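Local structure of Rio2 kinase (Chaetomium thermophilum, 4GYI) at residues V201-I215 against I281-S293. The protein probably phosphorylates serine and threonine residues using ATP and magnesium, and acts as an ATPase on the maturing pre-40S ribosomal subunit. Sequence-based numbering, arbitrary orientation.
Sequences VSSVPDPASLYADLI and IKRFFERRFHFVS
F285 sits as a knob in the hole formed by P207, L210, Y211 and L214, where two antiparallel helices of the RIO kinase domain pack together; the axes of 207-215 and 281-289 approach to 11.2 Å, N-to-C directions at 169°. The evidence for tight packing lies around this ring. Y211 turns its edge toward one face (centroids 5.5 Å apart, planes at 68°), F289 CD2 lies over the opposite face, and at its edge, in plane, L210 CG comes within 3.8 Å of F285 CZ. With CG anti to the backbone N, the Y211 ring reaches between F291 CE2 over one face and I215 CG1 of its own helix over the other, and Y211 CE2 lies 3.4 Å from S293 CB. An alanine at Y211 is likely to open a gap between F285 and F291 and leave S293 CB without its aromatic neighbour. L214 and I281 also pack on I236 of strand 236-242. Toward the loop 201-206 solvent enters: S202 and S203 are exposed, and a water bridges V204 N and, weakly, R288 NH2, though V204 CG2 still meets F289 CE1 at 3.7 Å. R288 lays CG over the centre of the F289 ring, while F289 CE1 lies over the guanidinium face; R288 NH2 donates to V201 O at 3.0 Å, nearly straight at 177° and almost in the guanidinium plane.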
loop_
_atom_site.group_PDB
_atom_site.type_symbol
_atom_site.label_atom_id
_atom_site.label_comp_id
_atom_site.label_asym_id
_atom_site.label_seq_id
_atom_site.Cartn_x
_atom_site.Cartn_y
_atom_site.Cartn_z
ATOM N N VAL A 201 -10.917 -11.618 -15.888
ATOM C CA VAL A 201 -11.795 -11.145 -16.960
ATOM C C VAL A 201 -12.304 -12.353 -17.739
ATOM O O VAL A 201 -11.520 -13.213 -18.151
ATOM C CB VAL A 201 -11.103 -10.098 -17.882
ATOM C CG1 VAL A 201 -10.047 -10.752 -18.768
ATOM C CG2 VAL A 201 -12.140 -9.347 -18.713
ATOM N N SER A 202 -13.624 -12.448 -17.882
ATOM C CA SER A 202 -14.224 -13.684 -18.381
ATOM C C SER A 202 -14.233 -13.795 -19.898
ATOM O O SER A 202 -14.157 -14.899 -20.429
ATOM C CB SER A 202 -15.628 -13.910 -17.813
ATOM O OG SER A 202 -16.503 -12.838 -18.131
ATOM N N SER A 203 -14.316 -12.665 -20.596
ATOM C CA SER A 203 -14.308 -12.703 -22.056
ATOM C C SER A 203 -13.824 -11.411 -22.690
ATOM O O SER A 203 -14.387 -10.336 -22.454
ATOM C CB SER A 203 -15.697 -13.055 -22.608
ATOM O OG SER A 203 -16.537 -11.914 -22.643
ATOM N N VAL A 204 -12.784 -11.532 -23.509
ATOM C CA VAL A 204 -12.313 -10.417 -24.313
ATOM C C VAL A 204 -12.350 -10.782 -25.796
ATOM O O VAL A 204 -11.493 -11.518 -26.286
ATOM C CB VAL A 204 -10.898 -9.998 -23.916
ATOM C CG1 VAL A 204 -10.411 -8.857 -24.806
ATOM C CG2 VAL A 204 -10.857 -9.589 -22.446
ATOM N N PRO A 205 -13.373 -10.290 -26.508
ATOM C CA PRO A 205 -13.494 -10.578 -27.940
ATOM C C PRO A 205 -12.402 -9.899 -28.766
ATOM O O PRO A 205 -12.073 -10.419 -29.821
ATOM C CB PRO A 205 -14.871 -10.005 -28.298
ATOM C CG PRO A 205 -15.618 -9.981 -27.002
ATOM C CD PRO A 205 -14.588 -9.654 -25.967
ATOM N N ASP A 206 -11.853 -8.779 -28.288
ATOM C CA ASP A 206 -10.803 -8.036 -29.004
ATOM C C ASP A 206 -9.553 -7.786 -28.145
ATOM O O ASP A 206 -9.358 -6.693 -27.619
ATOM C CB ASP A 206 -11.361 -6.704 -29.513
ATOM C CG ASP A 206 -10.383 -5.959 -30.416
ATOM O OD1 ASP A 206 -9.390 -6.571 -30.871
ATOM O OD2 ASP A 206 -10.625 -4.759 -30.681
ATOM N N PRO A 207 -8.701 -8.808 -27.998
ATOM C CA PRO A 207 -7.483 -8.691 -27.189
ATOM C C PRO A 207 -6.556 -7.570 -27.673
ATOM O O PRO A 207 -5.920 -6.910 -26.855
ATOM C CB PRO A 207 -6.801 -10.049 -27.385
ATOM C CG PRO A 207 -7.905 -10.980 -27.745
ATOM C CD PRO A 207 -8.889 -10.168 -28.532
ATOM N N ALA A 208 -6.499 -7.354 -28.983
ATOM C CA ALA A 208 -5.566 -6.390 -29.569
ATOM C C ALA A 208 -5.786 -4.953 -29.116
ATOM O O ALA A 208 -4.825 -4.194 -28.969
ATOM C CB ALA A 208 -5.595 -6.476 -31.108
ATOM N N SER A 209 -7.048 -4.577 -28.921
ATOM C CA SER A 209 -7.380 -3.245 -28.427
ATOM C C SER A 209 -6.943 -3.077 -26.989
ATOM O O SER A 209 -6.368 -2.060 -26.625
ATOM C CB SER A 209 -8.885 -2.999 -28.504
ATOM O OG SER A 209 -9.290 -2.778 -29.842
ATOM N N LEU A 210 -7.252 -4.069 -26.164
ATOM C CA LEU A 210 -6.893 -3.997 -24.756
ATOM C C LEU A 210 -5.365 -3.980 -24.613
ATOM O O LEU A 210 -4.822 -3.181 -23.854
ATOM C CB LEU A 210 -7.530 -5.145 -23.966
ATOM C CG LEU A 210 -7.161 -5.238 -22.479
ATOM C CD1 LEU A 210 -7.533 -3.953 -21.731
ATOM C CD2 LEU A 210 -7.793 -6.466 -21.815
ATOM N N TYR A 211 -4.689 -4.852 -25.363
ATOM C CA TYR A 211 -3.236 -4.889 -25.387
ATOM C C TYR A 211 -2.662 -3.530 -25.749
ATOM O O TYR A 211 -1.772 -3.028 -25.064
ATOM C CB TYR A 211 -2.746 -5.938 -26.373
ATOM C CG TYR A 211 -1.239 -5.985 -26.555
ATOM C CD1 TYR A 211 -0.444 -6.745 -25.710
ATOM C CD2 TYR A 211 -0.618 -5.285 -27.583
ATOM C CE1 TYR A 211 0.928 -6.809 -25.886
ATOM C CE2 TYR A 211 0.755 -5.345 -27.766
ATOM C CZ TYR A 211 1.515 -6.109 -26.917
ATOM O OH TYR A 211 2.867 -6.173 -27.087
ATOM N N ALA A 212 -3.195 -2.922 -26.803
ATOM C CA ALA A 212 -2.746 -1.592 -27.218
ATOM C C ALA A 212 -2.981 -0.555 -26.134
ATOM O O ALA A 212 -2.153 0.330 -25.924
ATOM C CB ALA A 212 -3.440 -1.177 -28.482
ATOM N N ASP A 213 -4.110 -0.656 -25.440
ATOM C CA ASP A 213 -4.362 0.244 -24.318
ATOM C C ASP A 213 -3.327 0.071 -23.166
ATOM O O ASP A 213 -2.799 1.049 -22.635
ATOM C CB ASP A 213 -5.817 0.118 -23.832
ATOM C CG ASP A 213 -6.818 0.823 -24.765
ATOM O OD1 ASP A 213 -6.430 1.239 -25.887
ATOM O OD2 ASP A 213 -8.000 0.958 -24.380
ATOM N N LEU A 214 -3.017 -1.166 -22.806
ATOM C CA LEU A 214 -2.043 -1.415 -21.737
ATOM C C LEU A 214 -0.647 -0.923 -22.110
ATOM O O LEU A 214 0.059 -0.336 -21.284
ATOM C CB LEU A 214 -2.019 -2.898 -21.379
ATOM C CG LEU A 214 -3.373 -3.384 -20.847
ATOM C CD1 LEU A 214 -3.377 -4.876 -20.652
ATOM C CD2 LEU A 214 -3.742 -2.662 -19.543
ATOM N N ILE A 215 -0.264 -1.148 -23.364
ATOM C CA ILE A 215 1.032 -0.704 -23.866
ATOM C C ILE A 215 1.104 0.812 -23.861
ATOM O O ILE A 215 2.098 1.389 -23.419
ATOM C CB ILE A 215 1.302 -1.219 -25.295
ATOM C CG1 ILE A 215 1.456 -2.742 -25.283
ATOM C CG2 ILE A 215 2.540 -0.560 -25.878
ATOM C CD1 ILE A 215 2.513 -3.266 -24.301
ATOM N N ILE A 281 2.913 -8.331 -19.596
ATOM C CA ILE A 281 1.741 -8.119 -20.437
ATOM C C ILE A 281 1.701 -9.093 -21.628
ATOM O O ILE A 281 0.693 -9.780 -21.842
ATOM C CB ILE A 281 1.693 -6.668 -20.945
ATOM C CG1 ILE A 281 1.484 -5.704 -19.770
ATOM C CG2 ILE A 281 0.613 -6.495 -21.990
ATOM C CD1 ILE A 281 0.359 -6.104 -18.860
ATOM N N LYS A 282 2.792 -9.167 -22.393
ATOM C CA LYS A 282 2.852 -10.078 -23.537
ATOM C C LYS A 282 2.602 -11.523 -23.104
ATOM O O LYS A 282 1.801 -12.225 -23.718
ATOM C CB LYS A 282 4.206 -9.991 -24.257
ATOM C CG LYS A 282 4.437 -8.672 -24.968
ATOM C CD LYS A 282 5.765 -8.699 -25.747
ATOM C CE LYS A 282 6.077 -7.329 -26.340
ATOM N NZ LYS A 282 7.348 -7.247 -27.119
ATOM N N ARG A 283 3.293 -11.967 -22.054
ATOM C CA ARG A 283 3.089 -13.321 -21.531
ATOM C C ARG A 283 1.609 -13.586 -21.253
ATOM O O ARG A 283 1.051 -14.563 -21.744
ATOM C CB ARG A 283 3.881 -13.546 -20.247
ATOM C CG ARG A 283 5.241 -14.196 -20.422
ATOM C CD ARG A 283 5.778 -14.614 -19.056
ATOM N NE ARG A 283 4.763 -15.346 -18.301
ATOM C CZ ARG A 283 4.815 -16.648 -18.040
ATOM N NH1 ARG A 283 5.848 -17.371 -18.451
ATOM N NH2 ARG A 283 3.838 -17.227 -17.355
ATOM N N PHE A 284 0.982 -12.704 -20.476
ATOM C CA PHE A 284 -0.424 -12.865 -20.140
ATOM C C PHE A 284 -1.307 -12.955 -21.388
ATOM O O PHE A 284 -2.111 -13.877 -21.526
ATOM C CB PHE A 284 -0.915 -11.743 -19.223
ATOM C CG PHE A 284 -2.379 -11.832 -18.919
ATOM C CD1 PHE A 284 -2.850 -12.765 -18.006
ATOM C CD2 PHE A 284 -3.290 -11.015 -19.581
ATOM C CE1 PHE A 284 -4.207 -12.864 -17.726
ATOM C CE2 PHE A 284 -4.641 -11.111 -19.328
ATOM C CZ PHE A 284 -5.105 -12.028 -18.383
ATOM N N PHE A 285 -1.123 -12.020 -22.311
ATOM C CA PHE A 285 -1.886 -12.026 -23.550
ATOM C C PHE A 285 -1.624 -13.243 -24.410
ATOM O O PHE A 285 -2.450 -13.617 -25.228
ATOM C CB PHE A 285 -1.662 -10.742 -24.337
ATOM C CG PHE A 285 -2.561 -9.635 -23.897
ATOM C CD1 PHE A 285 -3.588 -9.198 -24.701
ATOM C CD2 PHE A 285 -2.417 -9.077 -22.637
ATOM C CE1 PHE A 285 -4.436 -8.190 -24.272
ATOM C CE2 PHE A 285 -3.256 -8.072 -22.210
ATOM C CZ PHE A 285 -4.266 -7.630 -23.024
ATOM N N GLU A 286 -0.485 -13.882 -24.204
ATOM C CA GLU A 286 -0.168 -15.044 -25.003
ATOM C C GLU A 286 -0.863 -16.262 -24.408
ATOM O O GLU A 286 -1.503 -17.026 -25.130
ATOM C CB GLU A 286 1.343 -15.241 -25.093
ATOM C CG GLU A 286 1.794 -16.082 -26.266
ATOM C CD GLU A 286 1.547 -17.560 -26.058
ATOM O OE1 GLU A 286 1.504 -17.993 -24.883
ATOM O OE2 GLU A 286 1.394 -18.290 -27.067
ATOM N N ARG A 287 -0.759 -16.441 -23.093
ATOM C CA ARG A 287 -1.367 -17.613 -22.462
ATOM C C ARG A 287 -2.890 -17.519 -22.288
ATOM O O ARG A 287 -3.591 -18.526 -22.408
ATOM C CB ARG A 287 -0.664 -17.994 -21.147
ATOM C CG ARG A 287 -0.364 -16.836 -20.221
ATOM C CD ARG A 287 0.361 -17.289 -18.949
ATOM N NE ARG A 287 0.799 -16.159 -18.122
ATOM C CZ ARG A 287 0.065 -15.580 -17.170
ATOM N NH1 ARG A 287 -1.160 -16.015 -16.906
ATOM N NH2 ARG A 287 0.559 -14.561 -16.477
ATOM N N ARG A 288 -3.405 -16.317 -22.034
ATOM C CA ARG A 288 -4.838 -16.147 -21.762
ATOM C C ARG A 288 -5.711 -15.960 -23.015
ATOM O O ARG A 288 -6.799 -16.531 -23.104
ATOM C CB ARG A 288 -5.065 -15.019 -20.741
ATOM C CG ARG A 288 -6.522 -14.593 -20.551
ATOM C CD ARG A 288 -7.414 -15.682 -19.963
ATOM N NE ARG A 288 -8.804 -15.223 -19.855
ATOM C CZ ARG A 288 -9.774 -15.505 -20.729
ATOM N NH1 ARG A 288 -9.530 -16.266 -21.791
ATOM N NH2 ARG A 288 -10.998 -15.029 -20.537
ATOM N N PHE A 289 -5.244 -15.175 -23.983
ATOM C CA PHE A 289 -6.039 -14.942 -25.195
ATOM C C PHE A 289 -5.363 -15.448 -26.470
ATOM O O PHE A 289 -5.874 -15.237 -27.569
ATOM C CB PHE A 289 -6.363 -13.458 -25.364
ATOM C CG PHE A 289 -6.868 -12.798 -24.113
ATOM C CD1 PHE A 289 -8.126 -13.096 -23.612
ATOM C CD2 PHE A 289 -6.088 -11.875 -23.445
ATOM C CE1 PHE A 289 -8.589 -12.487 -22.472
ATOM C CE2 PHE A 289 -6.543 -11.260 -22.311
ATOM C CZ PHE A 289 -7.792 -11.570 -21.813
ATOM N N HIS A 290 -4.221 -16.115 -26.316
ATOM C CA HIS A 290 -3.456 -16.604 -27.456
ATOM C C HIS A 290 -3.225 -15.489 -28.462
ATOM O O HIS A 290 -3.371 -15.673 -29.669
ATOM C CB HIS A 290 -4.150 -17.813 -28.080
ATOM C CG HIS A 290 -4.391 -18.914 -27.099
ATOM N ND1 HIS A 290 -3.392 -19.767 -26.682
ATOM C CD2 HIS A 290 -5.501 -19.266 -26.410
ATOM C CE1 HIS A 290 -3.883 -20.614 -25.795
ATOM N NE2 HIS A 290 -5.161 -20.331 -25.612
ATOM N N PHE A 291 -2.879 -14.323 -27.927
ATOM C CA PHE A 291 -2.615 -13.140 -28.729
ATOM C C PHE A 291 -1.154 -12.752 -28.631
ATOM O O PHE A 291 -0.553 -12.776 -27.554
ATOM C CB PHE A 291 -3.466 -11.966 -28.260
ATOM C CG PHE A 291 -3.124 -10.677 -28.931
ATOM C CD1 PHE A 291 -3.659 -10.366 -30.166
ATOM C CD2 PHE A 291 -2.258 -9.772 -28.331
ATOM C CE1 PHE A 291 -3.336 -9.173 -30.798
ATOM C CE2 PHE A 291 -1.932 -8.575 -28.956
ATOM C CZ PHE A 291 -2.468 -8.276 -30.186
ATOM N N VAL A 292 -0.596 -12.371 -29.769
ATOM C CA VAL A 292 0.799 -11.999 -29.863
ATOM C C VAL A 292 0.898 -10.808 -30.792
ATOM O O VAL A 292 0.510 -10.892 -31.961
ATOM C CB VAL A 292 1.611 -13.155 -30.457
ATOM C CG1 VAL A 292 3.014 -12.684 -30.867
ATOM C CG2 VAL A 292 1.662 -14.321 -29.472
ATOM N N SER A 293 1.404 -9.690 -30.287
ATOM C CA SER A 293 1.507 -8.508 -31.137
ATOM C C SER A 293 2.511 -8.707 -32.269
ATOM O O SER A 293 3.563 -9.322 -32.085
ATOM C CB SER A 293 1.909 -7.274 -30.340
ATOM O OG SER A 293 1.891 -6.127 -31.178
HETATM O O HOH W 1 -12.045 -14.492 -23.424
HETATM O O HOH W 2 4.082 -4.872 -28.813
#